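Side-chain contacts in putative diflavin flavoprotein A 5 (Nostoc sp. PCC 7120, PDB 4FEK), which probably passes electrons from NADH to oxygen, reducing it to water, as a whole protein of which this is the N-terminal metallo-beta-lactamase-like domain: residues V9-I14 with L68-Q73; S45-I48 with K52-I55; P150-R155 with L216-D221. All blocks are in the same frame, centred on the assembly; numbering follows the deposited sequence.

Interaction 1: residues V9-I14 with L68-Q73; sequences VQVLPI and LEALQQ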
ATOM      1  N   VAL A   9     -12.360  -4.333 -10.716  1.00 21.44           N
ATOM      2  CA  VAL A   9     -11.915  -3.335  -9.759  1.00 18.80           C
ATOM      3  C   VAL A   9     -13.115  -2.813  -8.992  1.00 19.18           C
ATOM      4  O   VAL A   9     -14.127  -2.435  -9.569  1.00 21.06           O
ATOM      5  CB  VAL A   9     -11.151  -2.169 -10.452  1.00 18.17           C
ATOM      6  CG1 VAL A   9     -10.742  -1.118  -9.425  1.00 11.70           C
ATOM      7  CG2 VAL A   9      -9.942  -2.710 -11.177  1.00 19.84           C
ATOM      8  N   GLN A  10     -13.001  -2.809  -7.675  1.00 14.88           N
ATOM      9  CA  GLN A  10     -14.068  -2.358  -6.811  1.00 22.09           C
ATOM     10  C   GLN A  10     -13.691  -0.960  -6.301  1.00 25.39           C
ATOM     11  O   GLN A  10     -12.635  -0.781  -5.678  1.00 21.41           O
ATOM     12  CB  GLN A  10     -14.200  -3.403  -5.691  1.00 22.32           C
ATOM     13  CG  GLN A  10     -15.300  -3.241  -4.694  1.00 27.37           C
ATOM     14  CD  GLN A  10     -15.275  -4.385  -3.689  1.00 28.24           C
ATOM     15  OE1 GLN A  10     -14.202  -4.813  -3.249  1.00 22.65           O
ATOM     16  NE2 GLN A  10     -16.440  -4.895  -3.337  1.00 26.95           N
ATOM     17  N   VAL A  11     -14.529   0.040  -6.589  1.00 18.51           N
ATOM     18  CA  VAL A  11     -14.240   1.413  -6.173  1.00 18.58           C
ATOM     19  C   VAL A  11     -15.257   1.893  -5.129  1.00 28.34           C
ATOM     20  O   VAL A  11     -16.452   1.713  -5.314  1.00 27.04           O
ATOM     21  CB  VAL A  11     -14.261   2.361  -7.378  1.00 23.29           C
ATOM     22  CG1 VAL A  11     -13.802   3.761  -6.967  1.00 20.85           C
ATOM     23  CG2 VAL A  11     -13.377   1.810  -8.496  1.00 22.56           C
ATOM     24  N   LEU A  12     -14.781   2.506  -4.047  1.00 26.37           N
ATOM     25  CA  LEU A  12     -15.638   2.906  -2.934  1.00 23.95           C
ATOM     26  C   LEU A  12     -15.016   4.105  -2.223  1.00 22.92           C
ATOM     27  O   LEU A  12     -13.801   4.151  -2.021  1.00 22.31           O
ATOM     28  CB  LEU A  12     -15.753   1.743  -1.941  1.00 25.31           C
ATOM     29  CG  LEU A  12     -17.004   1.343  -1.139  1.00 38.55           C
ATOM     30  CD1 LEU A  12     -16.683   1.213   0.358  1.00 37.05           C
ATOM     31  CD2 LEU A  12     -18.233   2.244  -1.351  1.00 40.32           C
ATOM     32  N   PRO A  13     -15.841   5.101  -1.858  1.00 23.46           N
ATOM     33  CA  PRO A  13     -15.402   6.163  -0.946  1.00 17.40           C
ATOM     34  C   PRO A  13     -15.119   5.566   0.432  1.00 20.55           C
ATOM     35  O   PRO A  13     -15.895   4.740   0.903  1.00 23.16           O
ATOM     36  CB  PRO A  13     -16.635   7.079  -0.837  1.00 27.34           C
ATOM     37  CG  PRO A  13     -17.451   6.790  -2.052  1.00 31.50           C
ATOM     38  CD  PRO A  13     -17.193   5.341  -2.396  1.00 26.39           C
ATOM     39  N   ILE A  14     -14.023   5.958   1.066  1.00 21.36           N
ATOM     40  CA  ILE A  14     -13.717   5.409   2.382  1.00 24.44           C
ATOM     41  C   ILE A  14     -13.576   6.492   3.431  1.00 25.35           C
ATOM     42  O   ILE A  14     -13.645   6.221   4.629  1.00 28.27           O
ATOM     43  CB  ILE A  14     -12.453   4.519   2.362  1.00 21.06           C
ATOM     44  CG1 ILE A  14     -11.218   5.356   2.001  1.00 18.97           C
ATOM     45  CG2 ILE A  14     -12.661   3.372   1.406  1.00 17.96           C
ATOM     46  CD1 ILE A  14      -9.868   4.563   2.024  1.00 19.95           C
ATOM     47  N   LEU A  68      -6.141   0.964 -14.715  1.00 15.39           N
ATOM     48  CA  LEU A  68      -6.135   2.238 -15.430  1.00 17.72           C
ATOM     49  C   LEU A  68      -7.520   2.641 -15.953  1.00 18.63           C
ATOM     50  O   LEU A  68      -7.886   3.825 -15.905  1.00 20.60           O
ATOM     51  CB  LEU A  68      -5.121   2.201 -16.572  1.00 18.57           C
ATOM     52  CG  LEU A  68      -3.672   2.145 -16.082  1.00 24.40           C
ATOM     53  CD1 LEU A  68      -2.733   1.934 -17.255  1.00 26.33           C
ATOM     54  CD2 LEU A  68      -3.296   3.386 -15.281  1.00 26.68           C
ATOM     55  N   GLU A  69      -8.277   1.669 -16.460  1.00 19.93           N
ATOM     56  CA  GLU A  69      -9.674   1.915 -16.853  1.00 20.66           C
ATOM     57  C   GLU A  69     -10.516   2.447 -15.697  1.00 24.86           C
ATOM     58  O   GLU A  69     -11.229   3.436 -15.860  1.00 19.49           O
ATOM     59  CB  GLU A  69     -10.319   0.647 -17.419  1.00 24.78           C
ATOM     60  CG  GLU A  69      -9.649   0.146 -18.707  1.00 39.23           C
ATOM     61  CD  GLU A  69     -10.555  -0.768 -19.536  1.00 53.62           C
ATOM     62  OE1 GLU A  69     -11.785  -0.782 -19.287  1.00 59.56           O
ATOM     63  OE2 GLU A  69     -10.038  -1.468 -20.435  1.00 54.89           O
ATOM     64  N   ALA A  70     -10.438   1.798 -14.529  1.00 19.76           N
ATOM     65  CA  ALA A  70     -11.174   2.269 -13.357  1.00 20.96           C
ATOM     66  C   ALA A  70     -10.684   3.648 -12.871  1.00 19.29           C
ATOM     67  O   ALA A  70     -11.478   4.508 -12.460  1.00 19.71           O
ATOM     68  CB  ALA A  70     -11.097   1.235 -12.218  1.00 18.63           C
ATOM     69  N   LEU A  71      -9.377   3.855 -12.929  1.00 17.10           N
ATOM     70  CA  LEU A  71      -8.792   5.091 -12.427  1.00 17.34           C
ATOM     71  C   LEU A  71      -9.266   6.245 -13.315  1.00 17.93           C
ATOM     72  O   LEU A  71      -9.651   7.307 -12.819  1.00 18.95           O
ATOM     73  CB  LEU A  71      -7.264   4.993 -12.438  1.00 18.89           C
ATOM     74  CG  LEU A  71      -6.515   6.233 -11.968  1.00 20.67           C
ATOM     75  CD1 LEU A  71      -6.826   6.473 -10.511  1.00 23.21           C
ATOM     76  CD2 LEU A  71      -5.007   6.099 -12.228  1.00 21.78           C
ATOM     77  N   GLN A  72      -9.256   6.013 -14.628  1.00 23.20           N
ATOM     78  CA  GLN A  72      -9.746   6.992 -15.602  1.00 26.25           C
ATOM     79  C   GLN A  72     -11.212   7.342 -15.387  1.00 26.47           C
ATOM     80  O   GLN A  72     -11.636   8.456 -15.669  1.00 30.20           O
ATOM     81  CB  GLN A  72      -9.564   6.479 -17.034  1.00 29.05           C
ATOM     82  CG  GLN A  72      -8.416   7.119 -17.777  1.00 35.06           C
ATOM     83  CD  GLN A  72      -8.460   6.858 -19.285  1.00 39.28           C
ATOM     84  OE1 GLN A  72      -9.363   6.193 -19.793  1.00 37.14           O
ATOM     85  NE2 GLN A  72      -7.468   7.375 -19.999  1.00 40.29           N
ATOM     86  N   GLN A  73     -11.987   6.392 -14.886  1.00 21.96           N
ATOM     87  CA  GLN A  73     -13.384   6.658 -14.586  1.00 27.57           C
ATOM     88  C   GLN A  73     -13.559   7.416 -13.280  1.00 30.53           C
ATOM     89  O   GLN A  73     -14.603   8.007 -13.055  1.00 28.47           O
ATOM     90  CB  GLN A  73     -14.203   5.364 -14.594  1.00 33.37           C
ATOM     91  CG  GLN A  73     -14.208   4.677 -15.968  1.00 47.92           C
ATOM     92  CD  GLN A  73     -14.862   3.302 -15.957  1.00 60.15           C
ATOM     93  OE1 GLN A  73     -15.300   2.812 -14.913  1.00 63.90           O
ATOM     94  NE2 GLN A  73     -14.930   2.671 -17.130  1.00 64.22           N
TER
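The methyl of Ala-70 on helix 61-74 meets two valines of the edge strand 8-15. Its nearest partner is Val-9: CG1 lies 3.7 Å from Ala-70 CB, and Val-9 CB itself is 3.8 Å from the same methyl. Val-9 CG2 stands further off, 4.2 Å from Ala-70 CB. Val-11, two residues along the strand, adds its CG2 at 4.4 Å from Ala-70 CB. Both valine CB atoms point toward the helix. With Val-9 CG1 anti to the backbone N (chi1 178°), this branch is the nearer of the two to Ala-70. The short alanine side chain is consistent with the CA atoms of Val-9 and Ala-70 lying 6.7 Å apart. No hydrogen bond crosses the contact, which is apolar throughout and small.

Further out, Val-9 also touches Ile-66 and Val-11 touches Thr-74, one on the helix turn before Ala-70 and one on the turn after it. Both valines rest on Leu-21 of strand 18-25, to which strand 8-15 is hydrogen-bonded through Gln-10 and Leu-12. Leu-68 and Leu-71 touch helix 93-102, and Leu-71 also reaches Val-47 and Ile-55 in the sheet.

Interaction 2: residues S45-I48 with K52-I55; sequences SYVI and KTAI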
ATOM      1  N   SER A  45      -5.394   0.243  -4.216  1.00  8.96           N
ATOM      2  CA  SER A  45      -4.769   1.514  -4.506  1.00 10.46           C
ATOM      3  C   SER A  45      -5.744   2.576  -3.985  1.00 14.47           C
ATOM      4  O   SER A  45      -6.939   2.314  -3.828  1.00 12.90           O
ATOM      5  CB  SER A  45      -4.567   1.661  -6.027  1.00 15.79           C
ATOM      6  OG  SER A  45      -3.845   2.835  -6.333  1.00 30.13           O
ATOM      7  N   TYR A  46      -5.242   3.768  -3.716  1.00 11.16           N
ATOM      8  CA  TYR A  46      -6.081   4.783  -3.088  1.00 10.67           C
ATOM      9  C   TYR A  46      -5.937   6.119  -3.816  1.00 10.58           C
ATOM     10  O   TYR A  46      -4.915   6.374  -4.454  1.00 16.21           O
ATOM     11  CB  TYR A  46      -5.688   4.947  -1.613  1.00 11.21           C
ATOM     12  CG  TYR A  46      -5.867   3.677  -0.830  1.00 13.06           C
ATOM     13  CD1 TYR A  46      -7.060   3.401  -0.188  1.00  8.46           C
ATOM     14  CD2 TYR A  46      -4.856   2.708  -0.793  1.00 12.65           C
ATOM     15  CE1 TYR A  46      -7.246   2.198   0.522  1.00  9.69           C
ATOM     16  CE2 TYR A  46      -5.033   1.512  -0.106  1.00 14.46           C
ATOM     17  CZ  TYR A  46      -6.218   1.264   0.552  1.00 14.03           C
ATOM     18  OH  TYR A  46      -6.375   0.073   1.240  1.00 14.61           O
ATOM     19  N   VAL A  47      -6.965   6.966  -3.706  1.00 15.32           N
ATOM     20  CA  VAL A  47      -6.960   8.303  -4.314  1.00 12.38           C
ATOM     21  C   VAL A  47      -7.398   9.294  -3.250  1.00 11.32           C
ATOM     22  O   VAL A  47      -8.438   9.100  -2.624  1.00 15.77           O
ATOM     23  CB  VAL A  47      -7.955   8.404  -5.495  1.00 19.86           C
ATOM     24  CG1 VAL A  47      -7.823   9.767  -6.170  1.00 19.51           C
ATOM     25  CG2 VAL A  47      -7.715   7.272  -6.502  1.00 17.72           C
ATOM     26  N   ILE A  48      -6.571  10.302  -2.986  1.00 10.88           N
ATOM     27  CA  ILE A  48      -6.968  11.393  -2.096  1.00 15.83           C
ATOM     28  C   ILE A  48      -7.072  12.674  -2.926  1.00 17.14           C
ATOM     29  O   ILE A  48      -6.106  13.085  -3.581  1.00 17.59           O
ATOM     30  CB  ILE A  48      -5.953  11.631  -0.957  1.00 17.86           C
ATOM     31  CG1 ILE A  48      -5.733  10.351  -0.141  1.00 14.76           C
ATOM     32  CG2 ILE A  48      -6.429  12.775  -0.055  1.00 13.37           C
ATOM     33  CD1 ILE A  48      -4.417  10.385   0.678  1.00 20.79           C
ATOM     34  N   LYS A  52      -4.767  19.318  -4.307  1.00 31.03           N
ATOM     35  CA  LYS A  52      -3.967  18.488  -5.210  1.00 25.84           C
ATOM     36  C   LYS A  52      -4.430  17.040  -5.105  1.00 25.83           C
ATOM     37  O   LYS A  52      -4.996  16.644  -4.088  1.00 23.72           O
ATOM     38  CB  LYS A  52      -2.472  18.583  -4.863  1.00 29.21           C
ATOM     39  CG  LYS A  52      -1.841  19.955  -5.166  1.00 33.38           C
ATOM     40  CD  LYS A  52      -0.320  19.872  -5.040  1.00 36.54           C
ATOM     41  CE  LYS A  52       0.345  21.219  -5.270  1.00 46.35           C
ATOM     42  NZ  LYS A  52      -0.485  22.316  -4.696  1.00 49.03           N
ATOM     43  N   THR A  53      -4.204  16.252  -6.156  1.00 25.76           N
ATOM     44  CA  THR A  53      -4.623  14.850  -6.144  1.00 21.23           C
ATOM     45  C   THR A  53      -3.427  13.886  -6.086  1.00 21.39           C
ATOM     46  O   THR A  53      -2.448  14.038  -6.813  1.00 24.21           O
ATOM     47  CB  THR A  53      -5.564  14.517  -7.344  1.00 26.71           C
ATOM     48  OG1 THR A  53      -6.795  15.231  -7.192  1.00 26.93           O
ATOM     49  CG2 THR A  53      -5.897  13.043  -7.373  1.00 22.39           C
ATOM     50  N   ALA A  54      -3.503  12.908  -5.191  1.00 20.25           N
ATOM     51  CA  ALA A  54      -2.490  11.863  -5.111  1.00 14.72           C
ATOM     52  C   ALA A  54      -3.106  10.482  -5.218  1.00 12.66           C
ATOM     53  O   ALA A  54      -4.194  10.212  -4.695  1.00 14.07           O
ATOM     54  CB  ALA A  54      -1.688  11.977  -3.785  1.00 22.10           C
ATOM     55  N   ILE A  55      -2.402   9.598  -5.909  1.00 12.10           N
ATOM     56  CA  ILE A  55      -2.745   8.195  -5.874  1.00 14.07           C
ATOM     57  C   ILE A  55      -1.697   7.449  -5.049  1.00 15.22           C
ATOM     58  O   ILE A  55      -0.516   7.802  -5.026  1.00 16.47           O
ATOM     59  CB  ILE A  55      -2.919   7.575  -7.277  1.00 18.62           C
ATOM     60  CG1 ILE A  55      -1.638   7.625  -8.080  1.00 24.17           C
ATOM     61  CG2 ILE A  55      -4.018   8.325  -8.069  1.00 18.62           C
ATOM     62  CD1 ILE A  55      -1.866   7.147  -9.538  1.00 30.94           C
TER
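The flat groups joining Ile-48 and Ala-54 are their peptides, bonded to each other in both directions. Ile-48 N gives a bond of 2.9 Å to Ala-54 O, nearly along the C=O axis, and Ala-54 N returns one of 3.1 Å to Ile-48 O, lying in the carbonyl plane. Both are close to straight at the hydrogen, 163° and 167°. The ring of Tyr-46 leads away from residues 52-55, though the side chain touches Ile-56; it meets Tyr-171 edge-to-face, and its OH is hydrogen-bonded to Val-229 O. Ile-48 and Ala-54 thus form an antiparallel hydrogen-bonded pair, and Val-47 with Ile-55 the adjoining non-hydrogen-bonded one, where Ile-55 CA comes 3.2 Å from Tyr-46 O in a CA-H...O contact.

On the sheet face bearing Val-47 and Ile-55, the two branches of Val-47 divide their work: CG2 meets Ile-55 CG2 at 4.2 Å, and CG1 lies 4.0 Å from Thr-53 CG2. Thr-53 turns this methyl anti to its own nitrogen (chi1 -66° for OG1), which brings CG2 beside the valine. The opposite face carries Ile-48 and Ala-54.

In this largely buried contact, the paired bonds satisfy the amide and carbonyl groups of Ile-48 and Ala-54, while methyl groups pack over them, so polar backbone can be carried through an apolar interior.

Interaction 3: residues P150-R155 with L216-D221; sequences PIPSPR and LEKISD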
ATOM      1  N   PRO A 150       9.146   6.331   6.932  1.00 19.30           N
ATOM      2  CA  PRO A 150       9.901   5.278   6.253  1.00 16.67           C
ATOM      3  C   PRO A 150      10.067   4.127   7.221  1.00 17.79           C
ATOM      4  O   PRO A 150      10.412   4.335   8.399  1.00 17.21           O
ATOM      5  CB  PRO A 150      11.261   5.945   5.961  1.00 17.26           C
ATOM      6  CG  PRO A 150      10.961   7.422   5.987  1.00 33.43           C
ATOM      7  CD  PRO A 150       9.931   7.570   7.073  1.00 19.59           C
ATOM      8  N   ILE A 151       9.800   2.928   6.726  1.00 14.02           N
ATOM      9  CA  ILE A 151      10.023   1.712   7.509  1.00 17.46           C
ATOM     10  C   ILE A 151      10.942   0.776   6.729  1.00 18.77           C
ATOM     11  O   ILE A 151      10.544  -0.312   6.320  1.00 18.61           O
ATOM     12  CB  ILE A 151       8.680   1.035   7.917  1.00 22.00           C
ATOM     13  CG1 ILE A 151       7.760   0.863   6.706  1.00 20.53           C
ATOM     14  CG2 ILE A 151       7.974   1.868   9.014  1.00 18.97           C
ATOM     15  CD1 ILE A 151       6.639  -0.138   6.954  1.00 21.47           C
ATOM     16  N   PRO A 152      12.212   1.201   6.539  1.00 17.12           N
ATOM     17  CA  PRO A 152      13.129   0.386   5.736  1.00 14.12           C
ATOM     18  C   PRO A 152      13.400  -0.983   6.398  1.00 15.09           C
ATOM     19  O   PRO A 152      13.616  -1.061   7.613  1.00 15.58           O
ATOM     20  CB  PRO A 152      14.415   1.229   5.726  1.00 19.06           C
ATOM     21  CG  PRO A 152      14.359   2.029   7.004  1.00 22.89           C
ATOM     22  CD  PRO A 152      12.886   2.357   7.155  1.00 17.70           C
ATOM     23  N   SER A 153      13.398  -2.034   5.583  1.00 17.25           N
ATOM     24  CA  SER A 153      13.722  -3.381   6.031  1.00 18.22           C
ATOM     25  C   SER A 153      14.511  -4.078   4.922  1.00 19.27           C
ATOM     26  O   SER A 153      14.461  -3.658   3.751  1.00 16.12           O
ATOM     27  CB  SER A 153      12.440  -4.159   6.357  1.00 18.36           C
ATOM     28  OG  SER A 153      11.657  -4.371   5.194  1.00 19.69           O
ATOM     29  N   PRO A 154      15.233  -5.153   5.270  1.00 21.02           N
ATOM     30  CA  PRO A 154      16.015  -5.867   4.258  1.00 20.40           C
ATOM     31  C   PRO A 154      15.173  -6.291   3.050  1.00 20.14           C
ATOM     32  O   PRO A 154      15.612  -6.147   1.909  1.00 21.68           O
ATOM     33  CB  PRO A 154      16.537  -7.087   5.027  1.00 23.95           C
ATOM     34  CG  PRO A 154      16.650  -6.587   6.444  1.00 23.12           C
ATOM     35  CD  PRO A 154      15.454  -5.696   6.627  1.00 20.11           C
ATOM     36  N   ARG A 155      13.958  -6.765   3.292  1.00 18.21           N
ATOM     37  CA  ARG A 155      13.040  -7.145   2.219  0.50 19.35           C
ATOM     38  C   ARG A 155      12.500  -5.941   1.414  1.00 20.54           C
ATOM     39  O   ARG A 155      12.372  -6.003   0.177  1.00 18.05           O
ATOM     40  CB  ARG A 155      11.885  -7.950   2.812  0.50 19.99           C
ATOM     41  CG  ARG A 155      10.798  -8.322   1.831  0.50 21.34           C
ATOM     42  CD  ARG A 155      11.277  -9.364   0.846  0.50 23.60           C
ATOM     43  NE  ARG A 155      10.190  -9.833  -0.010  0.50 27.31           N
ATOM     44  CZ  ARG A 155       9.681  -9.141  -1.025  0.50 30.36           C
ATOM     45  NH1 ARG A 155      10.153  -7.932  -1.315  0.50 30.23           N
ATOM     46  NH2 ARG A 155       8.695  -9.655  -1.748  0.50 32.95           N
ATOM     47  N   LEU A 216       5.977  -1.040  14.149  1.00 19.34           N
ATOM     48  CA  LEU A 216       4.907  -0.863  15.128  1.00 23.56           C
ATOM     49  C   LEU A 216       5.227   0.273  16.099  1.00 28.15           C
ATOM     50  O   LEU A 216       4.360   1.087  16.424  1.00 23.77           O
ATOM     51  CB  LEU A 216       4.641  -2.173  15.881  1.00 22.36           C
ATOM     52  CG  LEU A 216       4.130  -3.353  15.033  1.00 26.11           C
ATOM     53  CD1 LEU A 216       3.939  -4.604  15.905  1.00 28.55           C
ATOM     54  CD2 LEU A 216       2.837  -3.009  14.302  1.00 22.02           C
ATOM     55  N   GLU A 217       6.481   0.341  16.545  1.00 23.40           N
ATOM     56  CA  GLU A 217       6.881   1.425  17.435  1.00 28.42           C
ATOM     57  C   GLU A 217       6.720   2.793  16.747  1.00 26.02           C
ATOM     58  O   GLU A 217       6.240   3.741  17.362  1.00 28.09           O
ATOM     59  CB  GLU A 217       8.325   1.239  17.911  1.00 38.72           C
ATOM     60  CG  GLU A 217       8.609   1.798  19.312  1.00 57.14           C
ATOM     61  CD  GLU A 217       8.608   3.321  19.368  1.00 70.68           C
ATOM     62  OE1 GLU A 217       9.118   3.952  18.417  1.00 74.49           O
ATOM     63  OE2 GLU A 217       8.099   3.887  20.365  1.00 76.20           O
ATOM     64  N   LYS A 218       7.146   2.882  15.488  1.00 24.00           N
ATOM     65  CA  LYS A 218       7.017   4.125  14.696  1.00 28.74           C
ATOM     66  C   LYS A 218       5.587   4.625  14.578  1.00 29.88           C
ATOM     67  O   LYS A 218       5.316   5.822  14.717  1.00 32.71           O
ATOM     68  CB  LYS A 218       7.619   3.965  13.290  1.00 30.42           C
ATOM     69  CG  LYS A 218       9.128   4.168  13.223  1.00 37.59           C
ATOM     70  CD  LYS A 218       9.707   3.569  11.944  1.00 41.28           C
ATOM     71  CE  LYS A 218      11.227   3.408  12.024  1.00 42.06           C
ATOM     72  NZ  LYS A 218      11.741   2.342  11.103  1.00 36.39           N
ATOM     73  N   ILE A 219       4.656   3.720  14.321  1.00 26.97           N
ATOM     74  CA  ILE A 219       3.282   4.149  14.129  1.00 27.29           C
ATOM     75  C   ILE A 219       2.514   4.305  15.438  1.00 29.07           C
ATOM     76  O   ILE A 219       1.435   4.892  15.447  1.00 28.20           O
ATOM     77  CB  ILE A 219       2.508   3.203  13.188  1.00 23.90           C
ATOM     78  CG1 ILE A 219       2.251   1.862  13.860  1.00 25.40           C
ATOM     79  CG2 ILE A 219       3.240   3.021  11.841  1.00 21.57           C
ATOM     80  CD1 ILE A 219       1.542   0.860  12.949  1.00 30.51           C
ATOM     81  N   SER A 220       3.075   3.795  16.540  1.00 28.21           N
ATOM     82  CA  SER A 220       2.369   3.759  17.825  1.00 31.87           C
ATOM     83  C   SER A 220       1.893   5.115  18.346  1.00 36.99           C
ATOM     84  O   SER A 220       0.892   5.183  19.051  1.00 39.68           O
ATOM     85  CB  SER A 220       3.190   3.036  18.908  1.00 35.25           C
ATOM     86  OG  SER A 220       4.321   3.790  19.278  1.00 31.88           O
ATOM     87  N   ASP A 221       2.590   6.194  18.009  1.00 34.29           N
ATOM     88  CA  ASP A 221       2.112   7.510  18.424  1.00 41.51           C
ATOM     89  C   ASP A 221       1.020   8.127  17.527  1.00 36.07           C
ATOM     90  O   ASP A 221       0.502   9.198  17.833  1.00 36.36           O
ATOM     91  CB  ASP A 221       3.280   8.474  18.624  1.00 54.45           C
ATOM     92  CG  ASP A 221       3.896   8.355  20.009  1.00 69.45           C
ATOM     93  OD1 ASP A 221       3.146   8.491  21.005  1.00 75.90           O
ATOM     94  OD2 ASP A 221       5.119   8.106  20.103  1.00 72.92           O
TER
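Lys-218 reaches from helix 209-219 across the loop that follows strand 145-150, crossing Ile-151 obliquely and ending near Pro-152. The aliphatic part packs on Ile-151, Lys-218 CD lying 3.8 Å from Ile-151 CG2. Its conformation accounts for this reach: CG sits anti to the carbonyl carbon (chi1 -83°), and from there the chain runs out extended to the amine. Ile-151 answers with its shorter branch. Its CG1 is placed between the backbone N and the carbonyl carbon (chi1 50°) and leads the longer arm away from the lysine, leaving CG2 to meet it.

At the far end, Lys-218 NZ is 3.6 Å from Pro-150 O, a proximity without a hydrogen bond, and 4.1 Å from Pro-152 CD, whose ring the lysine chain crosses at about a right angle. A bound di(hydroxyethyl)ether, probably from the crystallisation liquor, is hydrogen-bonded to Pro-152 O, which can only accept, and lies close to the amine. Ser-220 OG donates to Glu-217 O at 2.7 Å.

Ile-151 also touches Ala-215, and Leu-216 packs on helix 239-258. The contact joins a proline-rich connection between two sheet strands to an outer helix, in keeping with the layered alpha-beta/beta-alpha fold of metallo-beta-lactamases.

In the fold
Interaction 2 is the buried one, and interactions 1 and 3 lie at the surface on opposite sides of the chain's centre, their own centres about 29 Å apart. Interactions 1 and 2 both reach the same seven-stranded sheet: the hairpin of 45-48 and 52-55 is nested in the chain loop that interaction 1 closes. Ile-14 CD1 touches Tyr-46 CD1 at 3.8 Å, their closest link, and Leu-71 CD1 packs 4.2 Å from both Val-47 CG2 and Ile-55 CG2. Interaction 3 touches neither and ties a loop of the five-stranded sheet to an outer helix. Chemistry follows place: backbone bonds with methyl packing inside, purely apolar contacts at the sheet edge, and a long amphipathic lysine at the solvent-facing loop.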